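Local coordinates for protein beta-2-microglobulin (Ctenopharyngodon idella, PDB 6LBE) that pairs, as the immunoglobulin-like light subunit, with the MHC class I heavy chain and probably helps shape which peptides are presented, at residues L72-P75 and G76-Y79. Numbering follows the deposited sequence.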
ATOM      1  N   LEU B  72     -15.480 -12.044 -15.335  1.00 18.64           N
ATOM      2  CA  LEU B  72     -15.719 -11.847 -16.759  1.00 16.90           C
ATOM      3  C   LEU B  72     -17.012 -11.074 -16.932  1.00 17.27           C
ATOM      4  O   LEU B  72     -18.099 -11.660 -17.020  1.00 23.80           O
ATOM      5  CB  LEU B  72     -15.795 -13.179 -17.502  1.00 21.15           C
ATOM      6  CG  LEU B  72     -15.662 -13.267 -19.021  1.00 17.10           C
ATOM      7  CD1 LEU B  72     -15.157 -14.657 -19.334  1.00 10.20           C
ATOM      8  CD2 LEU B  72     -17.017 -13.032 -19.674  1.00 13.81           C
ATOM      9  N   PRO B  73     -16.984  -9.795 -17.101  1.00 18.67           N
ATOM     10  CA  PRO B  73     -18.108  -8.891 -16.836  1.00 22.51           C
ATOM     11  C   PRO B  73     -19.010  -8.998 -18.062  1.00 21.85           C
ATOM     12  O   PRO B  73     -18.565  -8.834 -19.197  1.00 23.42           O
ATOM     13  CB  PRO B  73     -17.519  -7.486 -16.695  1.00 18.30           C
ATOM     14  CG  PRO B  73     -16.254  -7.562 -17.492  1.00 19.00           C
ATOM     15  CD  PRO B  73     -15.702  -8.939 -17.202  1.00 19.22           C
ATOM     16  N   GLN B  74     -20.292  -9.257 -17.818  1.00 18.05           N
ATOM     17  CA  GLN B  74     -21.290  -9.246 -18.868  1.00 21.18           C
ATOM     18  C   GLN B  74     -22.390  -8.255 -18.514  1.00 23.38           C
ATOM     19  O   GLN B  74     -22.631  -7.985 -17.330  1.00 17.74           O
ATOM     20  CB  GLN B  74     -21.902 -10.640 -19.097  1.00 17.64           C
ATOM     21  CG  GLN B  74     -20.890 -11.674 -19.575  1.00 18.64           C
ATOM     22  CD  GLN B  74     -20.431 -11.479 -21.034  1.00 22.77           C
ATOM     23  OE1 GLN B  74     -20.707 -10.459 -21.679  1.00 23.72           O
ATOM     24  NE2 GLN B  74     -19.725 -12.467 -21.547  1.00 18.33           N
ATOM     25  N   PRO B  75     -23.058  -7.687 -19.527  1.00 25.57           N
ATOM     26  CA  PRO B  75     -24.144  -6.733 -19.264  1.00 20.17           C
ATOM     27  C   PRO B  75     -25.193  -7.292 -18.304  1.00 18.93           C
ATOM     28  O   PRO B  75     -25.505  -8.486 -18.303  1.00 19.39           O
ATOM     29  CB  PRO B  75     -24.734  -6.487 -20.661  1.00 22.14           C
ATOM     30  CG  PRO B  75     -23.568  -6.764 -21.608  1.00 15.95           C
ATOM     31  CD  PRO B  75     -22.810  -7.877 -20.975  1.00 17.54           C
ATOM     32  N   GLY B  76     -25.744  -6.409 -17.479  1.00 21.44           N
ATOM     33  CA  GLY B  76     -26.758  -6.793 -16.533  1.00 15.69           C
ATOM     34  C   GLY B  76     -26.246  -7.515 -15.315  1.00 15.66           C
ATOM     35  O   GLY B  76     -27.043  -7.815 -14.424  1.00 20.49           O
ATOM     36  N   GLU B  77     -24.955  -7.832 -15.253  1.00 13.40           N
ATOM     37  CA  GLU B  77     -24.381  -8.366 -14.030  1.00 18.60           C
ATOM     38  C   GLU B  77     -23.978  -7.214 -13.115  1.00 21.71           C
ATOM     39  O   GLU B  77     -23.510  -6.168 -13.571  1.00 19.65           O
ATOM     40  CB  GLU B  77     -23.181  -9.263 -14.333  1.00 16.69           C
ATOM     41  CG  GLU B  77     -23.561 -10.643 -14.839  1.00 15.18           C
ATOM     42  CD  GLU B  77     -22.370 -11.432 -15.353  1.00 19.20           C
ATOM     43  OE1 GLU B  77     -21.354 -10.811 -15.745  1.00 18.27           O
ATOM     44  OE2 GLU B  77     -22.447 -12.681 -15.373  1.00 23.36           O
ATOM     45  N   GLU B  78     -24.209  -7.385 -11.820  1.00 21.11           N
ATOM     46  CA  GLU B  78     -23.894  -6.351 -10.846  1.00 19.27           C
ATOM     47  C   GLU B  78     -22.766  -6.884  -9.973  1.00 20.82           C
ATOM     48  O   GLU B  78     -22.942  -7.875  -9.249  1.00 18.44           O
ATOM     49  CB  GLU B  78     -25.130  -5.940 -10.037  1.00 15.88           C
ATOM     50  CG  GLU B  78     -24.844  -5.082  -8.800  1.00 23.08           C
ATOM     51  CD  GLU B  78     -25.916  -4.007  -8.545  1.00 33.38           C
ATOM     52  OE1 GLU B  78     -26.745  -4.157  -7.629  1.00 36.59           O
ATOM     53  OE2 GLU B  78     -25.925  -2.989  -9.275  1.00 48.92           O
ATOM     54  N   TYR B  79     -21.598  -6.249 -10.084  1.00 18.28           N
ATOM     55  CA  TYR B  79     -20.433  -6.607  -9.293  1.00 14.73           C
ATOM     56  C   TYR B  79     -20.272  -5.621  -8.154  1.00 15.06           C
ATOM     57  O   TYR B  79     -20.510  -4.417  -8.306  1.00 16.30           O
ATOM     58  CB  TYR B  79     -19.165  -6.660 -10.147  1.00 13.49           C
ATOM     59  CG  TYR B  79     -19.201  -7.859 -11.053  1.00 15.09           C
ATOM     60  CD1 TYR B  79     -18.941  -9.137 -10.555  1.00 17.37           C
ATOM     61  CD2 TYR B  79     -19.556  -7.732 -12.386  1.00 14.65           C
ATOM     62  CE1 TYR B  79     -18.996 -10.246 -11.371  1.00 16.37           C
ATOM     63  CE2 TYR B  79     -19.622  -8.833 -13.209  1.00 17.47           C
ATOM     64  CZ  TYR B  79     -19.335 -10.089 -12.697  1.00 15.93           C
ATOM     65  OH  TYR B  79     -19.386 -11.183 -13.523  1.00 18.54           O
TER
HETATM   66  O   HOH W   1     -17.324 -13.130 -13.874  1.00 18.10           O
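Glu77 lays its side chain alongside that of Gln74, the two running abreast, and brings OE1 to 3.4 Å from Gln74 CB. The same oxygen accepts a hydrogen bond from Gln74 N at 2.8 Å, the N-H coming from the anti side of the carboxylate and 34° out of its plane. Glu77 reaches this far because CG stands beside its own backbone N (chi1 -77°), with the rest of the chain stretched out. In the return direction Glu77 N donates to Gln74 O (3.1 Å), closing a type II beta turn with Pro75 and Gly76 at its corners; the positive phi of Gly76, 77°, fits the third position of that turn. The turn lies in the loop joining strands 63-71 and 79-85, which belong to opposite sheets of the C1-set sandwich.

On the buried side, the Tyr79 ring approaches Pro73 obliquely, with CE2 at 3.9 Å from Pro73 CA. Phe71 meets this ring edge-to-face, and Trp95 touches both Pro73 and Tyr79. A water 2.6 Å from Leu72 N accepts its hydrogen and also lies 2.9 Å from Tyr79 OH, linking the loop's two limbs. Tyr79 OH may form a weak hydrogen bond to Glu77 OE1. Two hydrogen bonds, one backbone-to-backbone and one backbone-to-carboxylate, thus tie Gln74 to Glu77, and the backbone N-H of Gln74 would probably help stabilise negative charge on the Glu77 carboxylate.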